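Local coordinates for T-cell surface glycoprotein CD1A1 antigen (Gallus gallus, PDB 3JVG), which probably presents lipid antigens to T cells, as an MHC class I-like surface glycoprotein of the CD1 family, at residues S37-S40 against R41-N44; W51-S55 against L56-D60; K69-V72 against R73-R77; F169-A172 against G173-D176; L234-A237 against D238-Q242. All coordinates share one frame; numbering follows the deposited sequence.

Contact 1 of 5, residues S37-S40 against R41-N44; sequences SLDS and RTGN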
loop_
_atom_site.group_PDB
_atom_site.type_symbol
_atom_site.label_atom_id
_atom_site.label_comp_id
_atom_site.label_asym_id
_atom_site.label_seq_id
_atom_site.Cartn_x
_atom_site.Cartn_y
_atom_site.Cartn_z
ATOM N N SER A 37 -10.399 -3.448 -8.644
ATOM C CA SER A 37 -10.002 -2.120 -8.962
ATOM C C SER A 37 -10.866 -1.584 -10.091
ATOM O O SER A 37 -11.668 -2.298 -10.683
ATOM C CB SER A 37 -8.546 -2.082 -9.414
ATOM O OG SER A 37 -8.436 -2.730 -10.647
ATOM N N LEU A 38 -10.612 -0.326 -10.390
ATOM C CA LEU A 38 -11.302 0.443 -11.379
ATOM C C LEU A 38 -10.369 0.609 -12.561
ATOM O O LEU A 38 -9.196 1.079 -12.426
ATOM C CB LEU A 38 -11.565 1.781 -10.730
ATOM C CG LEU A 38 -12.639 2.777 -11.017
ATOM C CD1 LEU A 38 -13.981 2.209 -10.674
ATOM C CD2 LEU A 38 -12.251 3.904 -10.065
ATOM N N ASP A 39 -10.866 0.166 -13.711
ATOM C CA ASP A 39 -10.123 0.219 -14.993
ATOM C C ASP A 39 -10.054 1.689 -15.334
ATOM O O ASP A 39 -11.071 2.322 -15.617
ATOM C CB ASP A 39 -10.892 -0.563 -16.061
ATOM C CG ASP A 39 -10.087 -0.794 -17.330
ATOM O OD1 ASP A 39 -9.756 -1.964 -17.620
ATOM O OD2 ASP A 39 -9.792 0.185 -18.040
ATOM N N SER A 40 -8.861 2.247 -15.194
ATOM C CA SER A 40 -8.655 3.692 -15.294
ATOM C C SER A 40 -9.002 4.250 -16.693
ATOM O O SER A 40 -9.164 5.469 -16.823
ATOM C CB SER A 40 -7.218 4.034 -14.907
ATOM O OG SER A 40 -6.343 3.191 -15.650
ATOM N N ARG A 41 -9.136 3.362 -17.697
ATOM C CA ARG A 41 -9.621 3.712 -19.047
ATOM C C ARG A 41 -11.146 3.579 -19.266
ATOM O O ARG A 41 -11.787 4.519 -19.773
ATOM C CB ARG A 41 -8.876 2.916 -20.132
ATOM C CG ARG A 41 -7.519 3.518 -20.626
ATOM C CD ARG A 41 -7.714 4.682 -21.656
ATOM N NE ARG A 41 -7.084 4.423 -22.967
ATOM C CZ ARG A 41 -7.064 5.271 -24.002
ATOM N NH1 ARG A 41 -7.636 6.470 -23.907
ATOM N NH2 ARG A 41 -6.465 4.925 -25.145
ATOM N N THR A 42 -11.739 2.433 -18.911
ATOM C CA THR A 42 -13.174 2.204 -19.178
ATOM C C THR A 42 -14.029 2.473 -17.968
ATOM O O THR A 42 -15.237 2.713 -18.097
ATOM C CB THR A 42 -13.482 0.755 -19.561
ATOM O OG1 THR A 42 -13.205 -0.091 -18.438
ATOM C CG2 THR A 42 -12.664 0.299 -20.786
ATOM N N GLY A 43 -13.416 2.386 -16.786
ATOM C CA GLY A 43 -14.140 2.589 -15.539
ATOM C C GLY A 43 -14.961 1.389 -15.076
ATOM O O GLY A 43 -15.778 1.520 -14.147
ATOM N N ASN A 44 -14.748 0.234 -15.716
ATOM C CA ASN A 44 -15.410 -1.008 -15.334
ATOM C C ASN A 44 -14.648 -1.602 -14.177
ATOM O O ASN A 44 -13.426 -1.466 -14.110
ATOM C CB ASN A 44 -15.417 -2.040 -16.480
ATOM C CG ASN A 44 -16.432 -1.717 -17.586
ATOM O OD1 ASN A 44 -16.300 -2.238 -18.712
ATOM N ND2 ASN A 44 -17.429 -0.866 -17.287
#

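Contact 2 of 5, residues W51-S55 against L56-D60; sequences WLRPS and LPKGD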
loop_
_atom_site.group_PDB
_atom_site.type_symbol
_atom_site.label_atom_id
_atom_site.label_comp_id
_atom_site.label_asym_id
_atom_site.label_seq_id
_atom_site.Cartn_x
_atom_site.Cartn_y
_atom_site.Cartn_z
ATOM N N TRP A 51 -13.597 -15.788 -4.807
ATOM C CA TRP A 51 -14.742 -15.884 -3.865
ATOM C C TRP A 51 -15.692 -14.653 -3.918
ATOM O O TRP A 51 -16.816 -14.713 -3.449
ATOM C CB TRP A 51 -14.234 -16.131 -2.445
ATOM C CG TRP A 51 -13.166 -15.112 -2.006
ATOM C CD1 TRP A 51 -11.804 -15.260 -2.061
ATOM C CD2 TRP A 51 -13.412 -13.805 -1.470
ATOM N NE1 TRP A 51 -11.184 -14.112 -1.578
ATOM C CE2 TRP A 51 -12.156 -13.207 -1.225
ATOM C CE3 TRP A 51 -14.580 -13.081 -1.167
ATOM C CZ2 TRP A 51 -12.039 -11.910 -0.698
ATOM C CZ3 TRP A 51 -14.461 -11.789 -0.639
ATOM C CH2 TRP A 51 -13.210 -11.226 -0.421
ATOM N N LEU A 52 -15.259 -13.557 -4.535
ATOM C CA LEU A 52 -16.093 -12.321 -4.548
ATOM C C LEU A 52 -17.448 -12.450 -5.229
ATOM O O LEU A 52 -18.504 -12.302 -4.570
ATOM C CB LEU A 52 -15.337 -11.184 -5.239
ATOM C CG LEU A 52 -14.724 -9.909 -4.682
ATOM C CD1 LEU A 52 -15.014 -9.534 -3.214
ATOM C CD2 LEU A 52 -13.233 -9.861 -5.085
ATOM N N ARG A 53 -17.433 -12.692 -6.548
ATOM C CA ARG A 53 -18.680 -12.695 -7.337
ATOM C C ARG A 53 -19.745 -13.638 -6.833
ATOM O O ARG A 53 -20.875 -13.260 -6.795
ATOM C CB ARG A 53 -18.450 -12.915 -8.849
ATOM C CG ARG A 53 -17.715 -11.760 -9.556
ATOM C CD ARG A 53 -18.524 -10.434 -9.522
ATOM N NE ARG A 53 -19.720 -10.507 -10.384
ATOM C CZ ARG A 53 -20.313 -9.482 -11.009
ATOM N NH1 ARG A 53 -19.836 -8.246 -10.914
ATOM N NH2 ARG A 53 -21.401 -9.701 -11.737
ATOM N N PRO A 54 -19.389 -14.862 -6.392
ATOM C CA PRO A 54 -20.461 -15.722 -5.949
ATOM C C PRO A 54 -20.911 -15.420 -4.534
ATOM O O PRO A 54 -21.886 -16.038 -4.055
ATOM C CB PRO A 54 -19.818 -17.127 -5.993
ATOM C CG PRO A 54 -18.465 -16.951 -6.717
ATOM C CD PRO A 54 -18.091 -15.566 -6.352
ATOM N N SER A 55 -20.236 -14.486 -3.858
ATOM C CA SER A 55 -20.607 -14.198 -2.491
ATOM C C SER A 55 -21.876 -13.363 -2.424
ATOM O O SER A 55 -22.545 -13.398 -1.412
ATOM C CB SER A 55 -19.455 -13.576 -1.684
ATOM O OG SER A 55 -19.363 -12.174 -1.932
ATOM N N LEU A 56 -22.212 -12.646 -3.501
ATOM C CA LEU A 56 -23.474 -11.867 -3.561
ATOM C C LEU A 56 -24.167 -12.149 -4.886
ATOM O O LEU A 56 -23.489 -12.499 -5.861
ATOM C CB LEU A 56 -23.181 -10.375 -3.525
ATOM C CG LEU A 56 -22.851 -9.454 -2.338
ATOM C CD1 LEU A 56 -23.538 -9.821 -0.992
ATOM C CD2 LEU A 56 -21.502 -9.349 -2.211
ATOM N N PRO A 57 -25.507 -12.013 -4.940
ATOM C CA PRO A 57 -26.155 -12.183 -6.240
ATOM C C PRO A 57 -25.829 -11.047 -7.215
ATOM O O PRO A 57 -25.533 -9.912 -6.819
ATOM C CB PRO A 57 -27.675 -12.208 -5.920
ATOM C CG PRO A 57 -27.818 -11.817 -4.465
ATOM C CD PRO A 57 -26.452 -11.641 -3.858
ATOM N N LYS A 58 -25.887 -11.384 -8.480
ATOM C CA LYS A 58 -25.732 -10.448 -9.553
ATOM C C LYS A 58 -26.391 -9.072 -9.274
ATOM O O LYS A 58 -25.735 -8.064 -9.370
ATOM C CB LYS A 58 -26.311 -11.106 -10.817
ATOM C CG LYS A 58 -25.353 -11.150 -12.018
ATOM C CD LYS A 58 -24.572 -9.808 -12.222
ATOM C CE LYS A 58 -24.267 -9.530 -13.715
ATOM N NZ LYS A 58 -23.207 -8.469 -13.873
ATOM N N GLY A 59 -27.675 -9.023 -8.912
ATOM C CA GLY A 59 -28.335 -7.757 -8.653
ATOM C C GLY A 59 -27.611 -6.883 -7.626
ATOM O O GLY A 59 -27.507 -5.688 -7.830
ATOM N N ASP A 60 -27.107 -7.475 -6.542
ATOM C CA ASP A 60 -26.283 -6.714 -5.606
ATOM C C ASP A 60 -25.014 -6.149 -6.239
ATOM O O ASP A 60 -24.756 -4.952 -6.095
ATOM C CB ASP A 60 -25.952 -7.515 -4.331
ATOM C CG ASP A 60 -27.141 -7.581 -3.371
ATOM O OD1 ASP A 60 -27.109 -8.399 -2.435
ATOM O OD2 ASP A 60 -28.135 -6.841 -3.595
#

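Contact 3 of 5, residues K69-V72 against R73-R77; sequences KSYV and RDFSR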
loop_
_atom_site.group_PDB
_atom_site.type_symbol
_atom_site.label_atom_id
_atom_site.label_comp_id
_atom_site.label_asym_id
_atom_site.label_seq_id
_atom_site.Cartn_x
_atom_site.Cartn_y
_atom_site.Cartn_z
ATOM N N LYS A 69 -19.616 3.773 -9.796
ATOM C CA LYS A 69 -19.418 4.573 -10.980
ATOM C C LYS A 69 -20.083 5.948 -10.812
ATOM O O LYS A 69 -19.515 6.950 -11.265
ATOM C CB LYS A 69 -19.953 3.874 -12.212
ATOM C CG LYS A 69 -19.227 2.571 -12.566
ATOM C CD LYS A 69 -19.921 1.857 -13.782
ATOM C CE LYS A 69 -18.920 0.896 -14.482
ATOM N NZ LYS A 69 -19.547 0.123 -15.628
ATOM N N SER A 70 -21.255 6.008 -10.162
ATOM C CA SER A 70 -21.902 7.294 -9.875
ATOM C C SER A 70 -21.040 8.085 -8.917
ATOM O O SER A 70 -20.880 9.304 -9.092
ATOM C CB SER A 70 -23.313 7.144 -9.253
ATOM O OG SER A 70 -24.168 6.358 -10.064
ATOM N N TYR A 71 -20.480 7.420 -7.896
ATOM C CA TYR A 71 -19.658 8.148 -6.949
ATOM C C TYR A 71 -18.537 8.862 -7.708
ATOM O O TYR A 71 -18.347 10.072 -7.560
ATOM C CB TYR A 71 -19.075 7.231 -5.865
ATOM C CG TYR A 71 -18.098 7.944 -4.928
ATOM C CD1 TYR A 71 -18.569 8.671 -3.835
ATOM C CD2 TYR A 71 -16.723 7.908 -5.150
ATOM C CE1 TYR A 71 -17.714 9.353 -2.969
ATOM C CE2 TYR A 71 -15.827 8.586 -4.282
ATOM C CZ TYR A 71 -16.343 9.298 -3.195
ATOM O OH TYR A 71 -15.504 9.966 -2.318
ATOM N N VAL A 72 -17.786 8.101 -8.507
ATOM C CA VAL A 72 -16.652 8.614 -9.233
ATOM C C VAL A 72 -17.012 9.789 -10.163
ATOM O O VAL A 72 -16.396 10.864 -10.091
ATOM C CB VAL A 72 -16.020 7.493 -10.003
ATOM C CG1 VAL A 72 -15.054 8.046 -11.029
ATOM C CG2 VAL A 72 -15.284 6.527 -8.990
ATOM N N ARG A 73 -18.012 9.571 -11.001
ATOM C CA ARG A 73 -18.536 10.554 -11.900
ATOM C C ARG A 73 -19.038 11.819 -11.181
ATOM O O ARG A 73 -18.773 12.937 -11.628
ATOM C CB ARG A 73 -19.697 9.911 -12.658
ATOM C CG ARG A 73 -20.299 10.725 -13.777
ATOM C CD ARG A 73 -21.200 9.833 -14.698
ATOM N NE ARG A 73 -22.212 9.094 -13.926
ATOM C CZ ARG A 73 -22.406 7.770 -13.958
ATOM N NH1 ARG A 73 -21.691 6.970 -14.753
ATOM N NH2 ARG A 73 -23.368 7.251 -13.205
ATOM N N ASP A 74 -19.781 11.650 -10.091
ATOM C CA ASP A 74 -20.376 12.800 -9.416
ATOM C C ASP A 74 -19.295 13.586 -8.717
ATOM O O ASP A 74 -19.337 14.799 -8.706
ATOM C CB ASP A 74 -21.438 12.385 -8.392
ATOM C CG ASP A 74 -22.753 11.855 -9.042
ATOM O OD1 ASP A 74 -22.934 11.919 -10.275
ATOM O OD2 ASP A 74 -23.617 11.360 -8.281
ATOM N N PHE A 75 -18.308 12.873 -8.163
ATOM C CA PHE A 75 -17.107 13.480 -7.531
ATOM C C PHE A 75 -16.447 14.420 -8.525
ATOM O O PHE A 75 -16.183 15.575 -8.216
ATOM C CB PHE A 75 -16.116 12.414 -7.057
ATOM C CG PHE A 75 -15.132 12.922 -6.044
ATOM C CD1 PHE A 75 -15.265 12.594 -4.700
ATOM C CD2 PHE A 75 -14.055 13.759 -6.449
ATOM C CE1 PHE A 75 -14.347 13.087 -3.769
ATOM C CE2 PHE A 75 -13.163 14.272 -5.542
ATOM C CZ PHE A 75 -13.308 13.925 -4.178
ATOM N N SER A 76 -16.206 13.942 -9.729
ATOM C CA SER A 76 -15.492 14.763 -10.700
ATOM C C SER A 76 -16.323 15.955 -11.074
ATOM O O SER A 76 -15.818 17.062 -11.248
ATOM C CB SER A 76 -15.093 13.940 -11.926
ATOM O OG SER A 76 -14.197 12.930 -11.519
ATOM N N ARG A 77 -17.623 15.749 -11.135
ATOM C CA ARG A 77 -18.517 16.821 -11.535
ATOM C C ARG A 77 -18.603 17.885 -10.460
ATOM O O ARG A 77 -18.595 19.057 -10.785
ATOM C CB ARG A 77 -19.893 16.283 -11.954
ATOM C CG ARG A 77 -19.843 15.575 -13.305
ATOM C CD ARG A 77 -21.182 14.857 -13.656
HETATM O O HOH W 1 -13.648 11.275 -9.641
#

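Contact 4 of 5, residues F169-A172 against G173-D176; sequences FIQA and GKAD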
loop_
_atom_site.group_PDB
_atom_site.type_symbol
_atom_site.label_atom_id
_atom_site.label_comp_id
_atom_site.label_asym_id
_atom_site.label_seq_id
_atom_site.Cartn_x
_atom_site.Cartn_y
_atom_site.Cartn_z
ATOM N N PHE A 169 -17.748 -10.937 3.712
ATOM C CA PHE A 169 -16.445 -11.085 3.034
ATOM C C PHE A 169 -15.410 -11.827 3.918
ATOM O O PHE A 169 -14.608 -12.634 3.409
ATOM C CB PHE A 169 -15.891 -9.705 2.604
ATOM C CG PHE A 169 -16.546 -9.126 1.354
ATOM C CD1 PHE A 169 -17.586 -9.799 0.699
ATOM C CD2 PHE A 169 -16.123 -7.914 0.828
ATOM C CE1 PHE A 169 -18.157 -9.290 -0.465
ATOM C CE2 PHE A 169 -16.710 -7.397 -0.347
ATOM C CZ PHE A 169 -17.733 -8.097 -0.994
ATOM N N ILE A 170 -15.425 -11.548 5.226
ATOM C CA ILE A 170 -14.618 -12.323 6.183
ATOM C C ILE A 170 -14.902 -13.835 6.037
ATOM O O ILE A 170 -13.971 -14.645 6.037
ATOM C CB ILE A 170 -14.844 -11.899 7.645
ATOM C CG1 ILE A 170 -14.437 -10.431 7.853
ATOM C CG2 ILE A 170 -14.094 -12.861 8.631
ATOM C CD1 ILE A 170 -14.862 -9.874 9.209
ATOM N N GLN A 171 -16.176 -14.199 5.876
ATOM C CA GLN A 171 -16.544 -15.595 5.729
ATOM C C GLN A 171 -16.222 -16.127 4.349
ATOM O O GLN A 171 -15.670 -17.199 4.236
ATOM C CB GLN A 171 -18.031 -15.855 6.042
ATOM C CG GLN A 171 -18.386 -16.107 7.541
ATOM C CD GLN A 171 -17.211 -16.645 8.377
ATOM O OE1 GLN A 171 -16.688 -15.948 9.270
ATOM N NE2 GLN A 171 -16.769 -17.869 8.064
ATOM N N ALA A 172 -16.602 -15.402 3.305
ATOM C CA ALA A 172 -16.359 -15.869 1.936
ATOM C C ALA A 172 -14.859 -15.952 1.582
ATOM O O ALA A 172 -14.404 -16.913 0.931
ATOM C CB ALA A 172 -17.077 -14.981 0.949
ATOM N N GLY A 173 -14.087 -14.966 2.022
ATOM C CA GLY A 173 -12.658 -14.946 1.726
ATOM C C GLY A 173 -11.747 -15.447 2.840
ATOM O O GLY A 173 -10.567 -15.056 2.915
ATOM N N LYS A 174 -12.271 -16.321 3.704
ATOM C CA LYS A 174 -11.563 -16.725 4.912
ATOM C C LYS A 174 -10.215 -17.339 4.543
ATOM O O LYS A 174 -9.277 -17.155 5.237
ATOM C CB LYS A 174 -12.390 -17.658 5.810
ATOM C CG LYS A 174 -12.809 -18.960 5.166
ATOM C CD LYS A 174 -13.606 -19.807 6.150
ATOM C CE LYS A 174 -14.452 -20.897 5.455
ATOM N NZ LYS A 174 -15.590 -20.304 4.685
ATOM N N ALA A 175 -10.164 -18.068 3.436
ATOM C CA ALA A 175 -8.911 -18.649 2.936
ATOM C C ALA A 175 -7.828 -17.615 2.674
ATOM O O ALA A 175 -6.678 -17.860 2.993
ATOM C CB ALA A 175 -9.175 -19.484 1.679
ATOM N N ASP A 176 -8.176 -16.461 2.100
ATOM C CA ASP A 176 -7.196 -15.398 1.906
ATOM C C ASP A 176 -6.749 -14.810 3.252
ATOM O O ASP A 176 -5.538 -14.602 3.527
ATOM C CB ASP A 176 -7.799 -14.299 1.039
ATOM C CG ASP A 176 -7.930 -14.719 -0.441
ATOM O OD1 ASP A 176 -7.455 -15.816 -0.813
ATOM O OD2 ASP A 176 -8.464 -13.918 -1.236
HETATM O O HOH W 2 -12.257 -18.233 1.152
#

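Contact 5 of 5, residues L234-A237 against D238-Q242; sequences LPNA and DLTYQ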
loop_
_atom_site.group_PDB
_atom_site.type_symbol
_atom_site.label_atom_id
_atom_site.label_comp_id
_atom_site.label_asym_id
_atom_site.label_seq_id
_atom_site.Cartn_x
_atom_site.Cartn_y
_atom_site.Cartn_z
ATOM N N LEU A 234 8.643 -4.201 3.279
ATOM C CA LEU A 234 8.564 -3.968 1.850
ATOM C C LEU A 234 7.717 -5.069 1.223
ATOM O O LEU A 234 7.769 -6.217 1.664
ATOM C CB LEU A 234 9.992 -3.949 1.205
ATOM C CG LEU A 234 11.023 -2.893 1.577
ATOM C CD1 LEU A 234 12.432 -3.242 1.088
ATOM C CD2 LEU A 234 10.579 -1.547 0.939
ATOM N N PRO A 235 6.919 -4.726 0.204
ATOM C CA PRO A 235 6.082 -5.797 -0.326
ATOM C C PRO A 235 6.780 -6.688 -1.352
ATOM O O PRO A 235 7.516 -6.221 -2.156
ATOM C CB PRO A 235 4.954 -5.037 -1.037
ATOM C CG PRO A 235 5.642 -3.654 -1.464
ATOM C CD PRO A 235 6.610 -3.382 -0.352
ATOM N N ASN A 236 6.448 -7.964 -1.370
ATOM C CA ASN A 236 6.741 -8.782 -2.563
ATOM C C ASN A 236 5.510 -8.894 -3.442
ATOM O O ASN A 236 4.361 -8.661 -3.004
ATOM C CB ASN A 236 7.212 -10.182 -2.175
ATOM C CG ASN A 236 8.486 -10.144 -1.381
ATOM O OD1 ASN A 236 9.420 -9.432 -1.756
ATOM N ND2 ASN A 236 8.529 -10.870 -0.250
ATOM N N ALA A 237 5.742 -9.314 -4.678
ATOM C CA ALA A 237 4.661 -9.401 -5.633
ATOM C C ALA A 237 3.731 -10.560 -5.398
ATOM O O ALA A 237 2.606 -10.528 -5.873
ATOM C CB ALA A 237 5.199 -9.450 -7.063
ATOM N N ASP A 238 4.155 -11.567 -4.638
ATOM C CA ASP A 238 3.240 -12.689 -4.378
ATOM C C ASP A 238 2.488 -12.500 -3.065
ATOM O O ASP A 238 2.195 -13.481 -2.377
ATOM C CB ASP A 238 4.028 -14.039 -4.402
ATOM C CG ASP A 238 5.033 -14.131 -3.277
ATOM O OD1 ASP A 238 5.244 -13.098 -2.587
ATOM O OD2 ASP A 238 5.600 -15.222 -3.045
ATOM N N LEU A 239 2.207 -11.249 -2.682
ATOM C CA LEU A 239 1.610 -10.960 -1.374
ATOM C C LEU A 239 2.287 -11.649 -0.149
ATOM O O LEU A 239 1.642 -12.356 0.669
ATOM C CB LEU A 239 0.086 -11.210 -1.404
ATOM C CG LEU A 239 -0.698 -10.601 -0.202
ATOM C CD1 LEU A 239 -0.529 -9.089 -0.063
ATOM C CD2 LEU A 239 -2.160 -10.998 -0.273
ATOM N N THR A 240 3.597 -11.424 -0.046
ATOM C CA THR A 240 4.361 -11.750 1.137
ATOM C C THR A 240 5.161 -10.493 1.302
ATOM O O THR A 240 5.034 -9.593 0.464
ATOM C CB THR A 240 5.287 -12.964 0.942
ATOM O OG1 THR A 240 6.229 -12.740 -0.114
ATOM C CG2 THR A 240 4.474 -14.224 0.648
ATOM N N TYR A 241 5.968 -10.429 2.356
ATOM C CA TYR A 241 6.651 -9.231 2.754
ATOM C C TYR A 241 8.126 -9.519 3.065
ATOM O O TYR A 241 8.535 -10.694 3.241
ATOM C CB TYR A 241 5.956 -8.645 3.965
ATOM C CG TYR A 241 4.534 -8.138 3.651
ATOM C CD1 TYR A 241 4.350 -6.882 3.064
ATOM C CD2 TYR A 241 3.410 -8.924 3.917
ATOM C CE1 TYR A 241 3.073 -6.371 2.781
ATOM C CE2 TYR A 241 2.090 -8.453 3.623
ATOM C CZ TYR A 241 1.936 -7.175 3.031
ATOM O OH TYR A 241 0.687 -6.645 2.714
ATOM N N GLN A 242 8.910 -8.421 3.138
ATOM C CA GLN A 242 10.319 -8.480 3.378
ATOM C C GLN A 242 10.640 -7.396 4.317
ATOM O O GLN A 242 10.023 -6.321 4.261
ATOM C CB GLN A 242 11.139 -8.160 2.130
ATOM C CG GLN A 242 10.974 -9.071 0.978
ATOM C CD GLN A 242 12.245 -9.126 0.087
ATOM O OE1 GLN A 242 13.385 -8.856 0.528
ATOM N NE2 GLN A 242 12.030 -9.458 -1.171
HETATM O O HOH W 3 2.993 -7.871 -0.589
#

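Contact 1 of 5, residues S37-S40 against R41-N44
Residues D39 to N44 form the turn of the beta hairpin joining strand 33-38 to strand 45-47 in the MHC-like platform. The D39 carboxylate folds over the turn, and its OD2 takes two backbone N-H groups, those of R41 (3.3 Å from N to OD2) and T42 (3.1 Å from N to OD2). The bond to R41 makes an Asx turn. It comes on the anti side and is rather bent, whereas the T42 bond is straighter (164°) but arrives from above the carboxylate plane; the two donors sit on opposite faces of that plane. CG of D39 lies anti to the backbone N (chi1 -169°), which swings the carboxylate towards these amides. The D39 backbone is held as well: its O accepts a short bond from G43 N at 2.6 Å, and its N gives one to N44 O at 3.1 Å. G43 has positive phi, a region that favours glycine. T42 forms an ST turn, its OG1 accepting from N44 N at 3.1 Å, and the same OG1 rests 3.4 Å from D39 CB. On the strand side, S37 OG bonds to Y48 OH and D39 touches R46 of strand 45-47, while L38 packs on V24 of strand 21-30 and on V72 of helix 58-82.

Contact 2 of 5, residues W51-S55 against L56-D60
S55 and L56 meet at the compact end of this link between the short helix 52-55 and helix 58-82. S55 OG sits between its own backbone N and carbonyl carbon (chi1 82°), a position from which it reaches back to L52 O at 2.8 Å, in the carbonyl plane and on a lone pair. L52 O also accepts from S55 N, at 2.9 Å, and is thus gripped twice by one residue. L56 CD2 lies 3.6 Å from S55 OG, while its other methyl, CD1, lies 3.7 Å from S55 O. Both residues press on helix 148-172, S55 against F169 and L56 against L168. The other side of the contact is looser and lies towards solvent. There R53 and K58 come together through bent chains, with K58 CD 3.2 Å and K58 NZ 3.1 Å from R53 NH2. Two like-charged donors meet here, the ammonium at the guanidinium edge, with no bond between them. Each has an acid to turn to: R53 NH1 forms a salt bridge with E65, and K58 NZ has a long, weak ion pair with D62. The pairing implies that the repulsion between the two cations is probably eased by these carboxylates of helix 58-82, rather than by any attraction across the contact itself.

Contact 3 of 5, residues K69-V72 against R73-R77
V72 O is gripped by two donors: S76 N at 3.1 Å and a water that donates to it at 2.8 Å. The water is shared with S76 OG, so it bridges the side chain of S76 to the carbonyl one helical turn before it. The remaining backbone bonds of the turn are regular; the shortest, from D74 N to S70 O, measures 2.8 Å. On the outer side, R73 starts out extended and bends at chi3 (53°), which lays its guanidinium back along the helix with K69 O over the centre of one face, 4.0 Å above its plane. NH2 of R73 lies 3.4 Å from S70 OG at an angle too poor for a bond; that hydroxyl is bonded to S66 O. D74 leans over the same turn, its CG 3.2 Å from S70 O. Y71 and F75 point the same way from the opposite flank, with ring centroids 5.8 Å apart and planes at 52°, an oblique pair. F75 CD1 approaches Y71 OH to 3.6 Å, and that hydroxyl is bonded to S93 OG. Both rings also meet H12 edge-to-face and reach strands 89-99 and 105-113. A long helix lying over the antiparallel floor, here with Y71 and F75 turned to it, is the arrangement that borders the groove in the MHC class I-like fold.

Contact 4 of 5, residues F169-A172 against G173-D176
Two direct hydrogen bonds link F169-A172 to G173-D176. G173 N donates to F169 O at 2.8 Å (158°), a normal i to i+4 bond that completes the last turn of helix 148-172. K174 NZ gives the second, reaching Q171 O at 3.1 Å from a direction tilted 25° out of the carbonyl plane. The lysine can do this because CG takes the position between the backbone N and the carbonyl carbon (chi1 60°) and the chain folds only at chi4, bringing the ammonium back over the helix end. I170 O and K174 N stand 3.3 Å apart but at too poor an angle to bond, so the regular pattern breaks here, G173 being the first residue to leave helical angles and the N-cap of the next helix, 174-177. In an MHC class I-like chain this is the stretch where a groove helix ends and the chain moves towards the immunoglobulin domain. A water spans the break, donating a short bond to A172 O at 2.5 Å and accepting from A175 N at 3.1 Å. Packing between the segments is slight: K174 CB lies 3.4 Å from I170 O, and Q171 NE2 lies 4.2 Å from K174 CD. Beyond the segments, F169 packs on L52 and M35, and D176 OD2 forms a salt bridge with R49 and a hydrogen bond with W51 NE1.

Contact 5 of 5, residues L234-A237 against D238-Q242
The N236 amide overlaps the Q242 side chain, with OD1 3.2 Å from Q242 CG and the two amide planes 48° apart. The pair lies where strands 228-235 and 241-249, a hairpin of the immunoglobulin C1-set domain, run into its type I turn, N236 to L239. Q242 NE2 donates to N236 OD1 at 2.7 Å, in the carbonyl plane and on a lone pair; this NE2 also bonds to the backbone of another protein chain, probably beta-2-microglobulin. The other end of the N236 amide is used as well, ND2 reaching T240 OG1 at 3.0 Å. T240 passes the bonding on, its OG1 donating to the syn lone pair of D238 OD1 at 2.7 Å. CG of N236 sits beside its backbone N (chi1 -62°), which aims the amide between T240 and Q242. On the backbone, N236 N gives a bond to T240 O at 2.8 Å, and L234 pairs with Q242 as an antiparallel hydrogen-bonded pair, whereas the turn bond from L239 N to N236 O is weak. Y241 packs beside P235, with its hydroxyl on D32 OD2, and D238 OD2 makes a salt bridge to a basic residue of the other protein chain. A water donates to both N236 O and T240 O, 2.9 Å from each, and sits 3.7 Å above the Y241 ring plane, offset toward its rim.

Contact 1 closes the hairpin between strands 33-38 and 45-47 at the edge of the platform. The chain then makes contact 2, where helix 52-55 hands over to helix 58-82, and contact 3, a turn within that same helix. Much later, contact 4 ends helix 148-172, and contact 5 closes a hairpin in the immunoglobulin domain. All five are local and follow in series; none nests in or crosses another. Two pairs touch across the fold: G43 O lies 3.2 Å from K69 CE, bringing contact 1 to contact 3, and W51 CE2 lies 3.5 Å from G173 CA, joining contact 2 to contact 4. Contact 5 touches none of the others.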